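Local coordinates for 3-methyladenine dna-glycosylase (Archaeoglobus fulgidus, PDB 2JHN), which belongs to the AlkA-like DNA glycosylases of the helix-hairpin-helix (HhH-GPD) superfamily, which act in base excision DNA repair, at residues Ile126-Gln129 with Val135-Lys138; Leu241-Ala246 with Asp276-Leu281. The protein carries 1 engineered substitution. All coordinates share one frame; numbering follows the deposited sequence.

Contact 1 of 2, residues Ile126-Gln129 with Val135-Lys138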
ATOM      1  N   ILE A 126      -8.679   8.113   0.242  1.00 13.68           N
ATOM      2  CA  ILE A 126      -9.622   9.152  -0.071  1.00 15.27           C
ATOM      3  C   ILE A 126      -9.464   9.620  -1.525  1.00 15.84           C
ATOM      4  O   ILE A 126     -10.458   9.730  -2.263  1.00 16.42           O
ATOM      5  CB  ILE A 126      -9.457  10.346   0.896  1.00 14.03           C
ATOM      6  CG1 ILE A 126      -9.928   9.978   2.309  1.00 14.39           C
ATOM      7  CG2 ILE A 126     -10.261  11.586   0.364  1.00 15.92           C
ATOM      8  CD1 ILE A 126      -9.491  11.004   3.366  1.00 15.20           C
ATOM      9  N   ILE A 127      -8.215   9.885  -1.921  1.00 16.27           N
ATOM     10  CA  ILE A 127      -7.903  10.252  -3.321  1.00 17.10           C
ATOM     11  C   ILE A 127      -8.500   9.267  -4.330  1.00 18.92           C
ATOM     12  O   ILE A 127      -9.095   9.674  -5.344  1.00 19.21           O
ATOM     13  CB  ILE A 127      -6.382  10.453  -3.531  1.00 17.19           C
ATOM     14  CG1 ILE A 127      -5.895  11.685  -2.728  1.00 14.37           C
ATOM     15  CG2 ILE A 127      -6.014  10.545  -5.048  1.00 16.97           C
ATOM     16  CD1 ILE A 127      -4.368  11.828  -2.675  1.00 15.76           C
ATOM     17  N   GLN A 128      -8.378   7.980  -4.036  1.00 19.67           N
ATOM     18  CA  GLN A 128      -8.897   6.926  -4.894  1.00 21.95           C
ATOM     19  C   GLN A 128     -10.432   6.831  -5.047  1.00 22.03           C
ATOM     20  O   GLN A 128     -10.911   6.152  -5.946  1.00 21.86           O
ATOM     21  CB  GLN A 128      -8.344   5.596  -4.411  1.00 22.36           C
ATOM     22  CG  GLN A 128      -8.196   4.550  -5.493  1.00 27.27           C
ATOM     23  CD  GLN A 128      -7.994   3.199  -4.894  1.00 30.11           C
ATOM     24  OE1 GLN A 128      -7.222   3.038  -3.938  1.00 33.12           O
ATOM     25  NE2 GLN A 128      -8.702   2.206  -5.432  1.00 33.27           N
ATOM     26  N   GLN A 129     -11.192   7.495  -4.182  1.00 23.16           N
ATOM     27  CA  GLN A 129     -12.664   7.418  -4.220  1.00 24.31           C
ATOM     28  C   GLN A 129     -13.219   7.775  -5.618  1.00 25.28           C
ATOM     29  O   GLN A 129     -12.920   8.840  -6.162  1.00 24.99           O
ATOM     30  CB  GLN A 129     -13.305   8.279  -3.105  1.00 23.85           C
ATOM     31  CG  GLN A 129     -12.952   7.784  -1.677  1.00 22.55           C
ATOM     32  CD  GLN A 129     -13.551   8.598  -0.523  1.00 24.52           C
ATOM     33  OE1 GLN A 129     -13.901   9.777  -0.664  1.00 25.66           O
ATOM     34  NE2 GLN A 129     -13.668   7.960   0.633  1.00 20.61           N
ATOM     35  N   VAL A 135      -5.164   6.964 -12.163  1.00 24.50           N
ATOM     36  CA  VAL A 135      -5.507   8.408 -12.007  1.00 23.75           C
ATOM     37  C   VAL A 135      -5.199   8.902 -10.569  1.00 22.76           C
ATOM     38  O   VAL A 135      -4.689  10.018 -10.371  1.00 22.28           O
ATOM     39  CB  VAL A 135      -7.000   8.713 -12.412  1.00 24.11           C
ATOM     40  CG1 VAL A 135      -7.444  10.100 -11.954  1.00 25.41           C
ATOM     41  CG2 VAL A 135      -7.205   8.572 -13.933  1.00 25.28           C
ATOM     42  N   ALA A 136      -5.492   8.058  -9.579  1.00 21.28           N
ATOM     43  CA  ALA A 136      -5.228   8.364  -8.167  1.00 19.65           C
ATOM     44  C   ALA A 136      -3.741   8.570  -7.911  1.00 19.31           C
ATOM     45  O   ALA A 136      -3.354   9.493  -7.209  1.00 18.78           O
ATOM     46  CB  ALA A 136      -5.767   7.255  -7.259  1.00 20.09           C
ATOM     47  N   GLU A 137      -2.916   7.695  -8.479  1.00 18.74           N
ATOM     48  CA  GLU A 137      -1.467   7.774  -8.322  1.00 19.63           C
ATOM     49  C   GLU A 137      -0.848   9.030  -8.974  1.00 19.21           C
ATOM     50  O   GLU A 137       0.109   9.607  -8.453  1.00 18.73           O
ATOM     51  CB  GLU A 137      -0.822   6.493  -8.843  1.00 19.73           C
ATOM     52  CG  GLU A 137      -1.169   5.258  -7.985  1.00 21.81           C
ATOM     53  CD  GLU A 137      -0.395   5.222  -6.670  1.00 27.87           C
ATOM     54  OE1 GLU A 137      -0.862   5.841  -5.682  1.00 27.93           O
ATOM     55  OE2 GLU A 137       0.680   4.567  -6.629  1.00 30.16           O
ATOM     56  N   LYS A 138      -1.398   9.445 -10.118  1.00 19.34           N
ATOM     57  CA  LYS A 138      -0.963  10.705 -10.738  1.00 19.34           C
ATOM     58  C   LYS A 138      -1.305  11.895  -9.851  1.00 18.45           C
ATOM     59  O   LYS A 138      -0.510  12.829  -9.739  1.00 18.56           O
ATOM     60  CB  LYS A 138      -1.580  10.880 -12.134  1.00 19.63           C
ATOM     61  CG  LYS A 138      -0.990   9.932 -13.145  1.00 23.64           C
ATOM     62  CD  LYS A 138      -1.575  10.163 -14.525  1.00 27.30           C
ATOM     63  CE  LYS A 138      -1.087   9.078 -15.463  1.00 30.49           C
ATOM     64  NZ  LYS A 138      -1.266   9.490 -16.885  1.00 33.67           N
TER
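The CA atoms of Gln128 and Ala136 lie 5.1 Å apart, the nearest such pair across the two segments, as the chain leaves helix 118-127 and, after a short connection, enters helix 133-147. Ala136 lies at the close approach of these two consecutive helices. Its CB points at the other segment and rests 3.9 Å from Gln128 CA, so a methyl group lies directly against backbone. Ile127 comes alongside with its branch methyl: CG2, anti to the backbone N while CG1 lies beside it (chi1 -66°), reaches to 4.0 Å from Ala136 CB. The same methyl sits 3.6 Å from Ala136 O, a van der Waals touch on the carbonyl. Gln128 takes part through its aliphatic portion, CG lying 4.0 Å from Ala136 CB before the extended chain carries the amide onward. The contact is small, burying 117 Å², and apolar. Within 126-129, Gln129 N donates to Ile126 O at 3.0 Å, an i to i-3 turn, and Lys184 NZ donates hydrogen bonds to Ile127 O and Gln129 O. Helix 182-192 packs on Ile126 and Ile127 through Ile188, while Gln128 meets Trp221 and Leu225 of helix 220-229.

Contact 2 of 2, residues Leu241-Ala246 with Asp276-Leu281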
ATOM      1  N   LEU A 241     -14.387  -3.031  -6.258  1.00 22.16           N
ATOM      2  CA  LEU A 241     -14.781  -3.599  -7.570  1.00 22.99           C
ATOM      3  C   LEU A 241     -13.714  -4.503  -8.207  1.00 22.33           C
ATOM      4  O   LEU A 241     -14.040  -5.516  -8.801  1.00 22.25           O
ATOM      5  CB  LEU A 241     -15.184  -2.494  -8.540  1.00 24.86           C
ATOM      6  CG  LEU A 241     -16.694  -2.295  -8.411  1.00 27.31           C
ATOM      7  CD1 LEU A 241     -17.043  -0.988  -7.723  1.00 31.31           C
ATOM      8  CD2 LEU A 241     -17.311  -2.390  -9.793  1.00 31.80           C
ATOM      9  N   GLY A 242     -12.448  -4.127  -8.065  1.00 21.54           N
ATOM     10  CA  GLY A 242     -11.354  -5.001  -8.462  1.00 21.15           C
ATOM     11  C   GLY A 242     -11.323  -6.322  -7.715  1.00 20.20           C
ATOM     12  O   GLY A 242     -11.068  -7.380  -8.314  1.00 20.38           O
ATOM     13  N   VAL A 243     -11.582  -6.276  -6.406  1.00 19.62           N
ATOM     14  CA  VAL A 243     -11.653  -7.493  -5.599  1.00 18.81           C
ATOM     15  C   VAL A 243     -12.802  -8.391  -6.070  1.00 18.80           C
ATOM     16  O   VAL A 243     -12.624  -9.599  -6.236  1.00 17.87           O
ATOM     17  CB  VAL A 243     -11.773  -7.164  -4.078  1.00 19.06           C
ATOM     18  CG1 VAL A 243     -12.094  -8.417  -3.253  1.00 19.22           C
ATOM     19  CG2 VAL A 243     -10.475  -6.510  -3.567  1.00 18.80           C
ATOM     20  N   ARG A 244     -13.983  -7.798  -6.281  1.00 19.43           N
ATOM     21  CA  ARG A 244     -15.149  -8.571  -6.734  1.00 20.10           C
ATOM     22  C   ARG A 244     -14.880  -9.267  -8.084  1.00 20.86           C
ATOM     23  O   ARG A 244     -15.131 -10.474  -8.229  1.00 19.92           O
ATOM     24  CB  ARG A 244     -16.398  -7.674  -6.781  1.00 20.82           C
ATOM     25  CG  ARG A 244     -16.903  -7.257  -5.394  1.00 19.96           C
ATOM     26  CD  ARG A 244     -18.059  -6.236  -5.514  1.00 20.74           C
ATOM     27  NE  ARG A 244     -19.160  -6.795  -6.302  1.00 22.98           N
ATOM     28  CZ  ARG A 244     -20.013  -6.071  -7.022  1.00 26.12           C
ATOM     29  NH1 ARG A 244     -19.901  -4.753  -7.063  1.00 25.62           N
ATOM     30  NH2 ARG A 244     -20.984  -6.669  -7.700  1.00 26.69           N
ATOM     31  N   ARG A 245     -14.316  -8.516  -9.025  1.00 21.15           N
ATOM     32  CA  ARG A 245     -13.904  -9.059 -10.334  1.00 22.39           C
ATOM     33  C   ARG A 245     -12.940 -10.245 -10.209  1.00 21.78           C
ATOM     34  O   ARG A 245     -13.173 -11.303 -10.802  1.00 21.80           O
ATOM     35  CB  ARG A 245     -13.284  -7.981 -11.219  1.00 22.37           C
ATOM     36  CG  ARG A 245     -14.239  -6.878 -11.691  1.00 24.02           C
ATOM     37  CD  ARG A 245     -13.607  -5.978 -12.780  1.00 24.30           C
ATOM     38  NE  ARG A 245     -12.422  -5.243 -12.353  1.00 25.46           N
ATOM     39  CZ  ARG A 245     -12.393  -3.947 -12.038  1.00 27.31           C
ATOM     40  NH1 ARG A 245     -13.500  -3.204 -12.098  1.00 27.72           N
ATOM     41  NH2 ARG A 245     -11.250  -3.385 -11.659  1.00 27.49           N
ATOM     42  N   ALA A 246     -11.879 -10.083  -9.412  1.00 21.15           N
ATOM     43  CA  ALA A 246     -10.884 -11.147  -9.224  1.00 20.86           C
ATOM     44  C   ALA A 246     -11.459 -12.408  -8.582  1.00 20.83           C
ATOM     45  O   ALA A 246     -11.213 -13.528  -9.056  1.00 20.86           O
ATOM     46  CB  ALA A 246      -9.665 -10.608  -8.431  1.00 20.76           C
ATOM     47  N   ASP A 276      -3.029 -11.038   2.858  1.00  9.40           N
ATOM     48  CA  ASP A 276      -1.990 -11.402   1.894  1.00 10.39           C
ATOM     49  C   ASP A 276      -2.625 -11.759   0.558  1.00 10.02           C
ATOM     50  O   ASP A 276      -2.208 -11.296  -0.515  1.00  8.71           O
ATOM     51  CB  ASP A 276      -1.221 -12.624   2.434  1.00  9.86           C
ATOM     52  CG  ASP A 276      -0.537 -12.336   3.734  1.00 13.95           C
ATOM     53  OD1 ASP A 276       0.517 -11.671   3.712  1.00 13.98           O
ATOM     54  OD2 ASP A 276      -1.047 -12.789   4.794  1.00 13.91           O
ATOM     55  N   ILE A 277      -3.671 -12.574   0.615  1.00  9.73           N
ATOM     56  CA  ILE A 277      -4.376 -12.953  -0.623  1.00 10.44           C
ATOM     57  C   ILE A 277      -4.957 -11.734  -1.358  1.00  9.69           C
ATOM     58  O   ILE A 277      -5.009 -11.690  -2.581  1.00  9.59           O
ATOM     59  CB  ILE A 277      -5.461 -14.039  -0.319  1.00 10.17           C
ATOM     60  CG1 ILE A 277      -4.757 -15.314   0.173  1.00 11.60           C
ATOM     61  CG2 ILE A 277      -6.390 -14.279  -1.543  1.00 11.31           C
ATOM     62  CD1 ILE A 277      -5.702 -16.303   0.908  1.00 11.79           C
ATOM     63  N   LEU A 278      -5.398 -10.732  -0.607  1.00  8.70           N
ATOM     64  CA  LEU A 278      -5.884  -9.514  -1.206  1.00  9.36           C
ATOM     65  C   LEU A 278      -4.874  -8.889  -2.192  1.00  8.23           C
ATOM     66  O   LEU A 278      -5.260  -8.435  -3.276  1.00  8.84           O
ATOM     67  CB  LEU A 278      -6.186  -8.507  -0.086  1.00  9.17           C
ATOM     68  CG  LEU A 278      -6.580  -7.088  -0.505  1.00 10.94           C
ATOM     69  CD1 LEU A 278      -7.891  -7.066  -1.270  1.00 11.76           C
ATOM     70  CD2 LEU A 278      -6.627  -6.195   0.712  1.00 10.26           C
ATOM     71  N   PHE A 279      -3.593  -8.862  -1.822  1.00  8.78           N
ATOM     72  CA  PHE A 279      -2.555  -8.310  -2.717  1.00  9.19           C
ATOM     73  C   PHE A 279      -2.384  -9.158  -4.009  1.00 10.35           C
ATOM     74  O   PHE A 279      -2.184  -8.598  -5.100  1.00 10.33           O
ATOM     75  CB  PHE A 279      -1.219  -8.153  -1.986  1.00  9.33           C
ATOM     76  CG  PHE A 279      -1.129  -6.905  -1.115  1.00 11.13           C
ATOM     77  CD1 PHE A 279      -2.122  -6.590  -0.190  1.00 10.28           C
ATOM     78  CD2 PHE A 279      -0.014  -6.047  -1.221  1.00 12.93           C
ATOM     79  CE1 PHE A 279      -2.019  -5.435   0.638  1.00 11.73           C
ATOM     80  CE2 PHE A 279       0.102  -4.903  -0.398  1.00 13.18           C
ATOM     81  CZ  PHE A 279      -0.909  -4.594   0.526  1.00  9.34           C
ATOM     82  N   TYR A 280      -2.465 -10.484  -3.863  1.00 10.65           N
ATOM     83  CA  TYR A 280      -2.505 -11.402  -5.038  1.00 11.25           C
ATOM     84  C   TYR A 280      -3.728 -11.131  -5.927  1.00 12.31           C
ATOM     85  O   TYR A 280      -3.611 -11.195  -7.147  1.00 12.24           O
ATOM     86  CB  TYR A 280      -2.472 -12.881  -4.599  1.00 11.53           C
ATOM     87  CG  TYR A 280      -1.089 -13.329  -4.109  1.00 10.66           C
ATOM     88  CD1 TYR A 280      -0.677 -13.048  -2.810  1.00 10.08           C
ATOM     89  CD2 TYR A 280      -0.199 -14.022  -4.963  1.00  8.20           C
ATOM     90  CE1 TYR A 280       0.606 -13.423  -2.339  1.00 11.37           C
ATOM     91  CE2 TYR A 280       1.079 -14.442  -4.496  1.00  7.92           C
ATOM     92  CZ  TYR A 280       1.472 -14.126  -3.187  1.00  9.78           C
ATOM     93  OH  TYR A 280       2.703 -14.489  -2.724  1.00 11.91           O
ATOM     94  N   LEU A 281      -4.882 -10.823  -5.321  1.00 12.21           N
ATOM     95  CA  LEU A 281      -6.105 -10.488  -6.077  1.00 13.02           C
ATOM     96  C   LEU A 281      -5.940  -9.146  -6.829  1.00 13.27           C
ATOM     97  O   LEU A 281      -6.395  -9.019  -7.966  1.00 13.34           O
ATOM     98  CB  LEU A 281      -7.344 -10.465  -5.170  1.00 13.15           C
ATOM     99  CG  LEU A 281      -7.748 -11.794  -4.526  1.00 15.36           C
ATOM    100  CD1 LEU A 281      -8.898 -11.596  -3.548  1.00 14.78           C
ATOM    101  CD2 LEU A 281      -8.129 -12.872  -5.583  1.00 15.98           C
TER
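Leu281 N donates to Ile277 O at 2.9 Å, an i to i-4 bond within helix 274-287, whose Leu281 faces helix 241-251. This is helix-to-helix packing in a largely helical part of this HhH-GPD superfamily protein, buried and apolar, and it covers 193 Å² between the two segments. Two pairs of residues carry it. Val243 and Leu278 meet through single methyls, CG2 of the valine lying 3.5 Å from CD1 of the leucine, with the two side chains crossing at about a right angle. Leu278 CB does not point at the partner helix; CG stands anti to the backbone N (chi1 174°), and from there CD1 reaches across. One turn on, Ala246 directs its CB toward helix 274-287. Phe236 touches both Val243 and Leu281, and Val262 and Phe270 of helix 259-270 add further apolar cover. Beyond the core, Arg245 NH2 forms a salt bridge with Asp285 OD2, a polar tie between the same two helices, while one face of its guanidinium meets Gly242 CA, which is displaced toward the rim of the group. The small Ala246 CB sits 3.9 Å from Leu281 CD2 and 3.7 Å from Leu281 O, touching side chain and carbonyl at once.

Overall arrangement
From the N terminus the chain first builds the five-stranded antiparallel sheet of the TATA-box binding protein-like region and then passes through helices 69-80, 86-93 and 96-104. Contact 1 follows, closing a short loop of five residues between two consecutive helices, 118-127 and 133-147. Helices 164-177 to 220-229 intervene before contact 2 opens; it closes a longer excursion of 29 residues that includes helix 259-270 and brings helix 274-287 back to helix 241-251. The two contacts are therefore in series, neither enclosing nor crossing the other. Their centres lie 18 Å apart and their nearest atoms about 8 Å, so each joins its own pair of helices without touching the other.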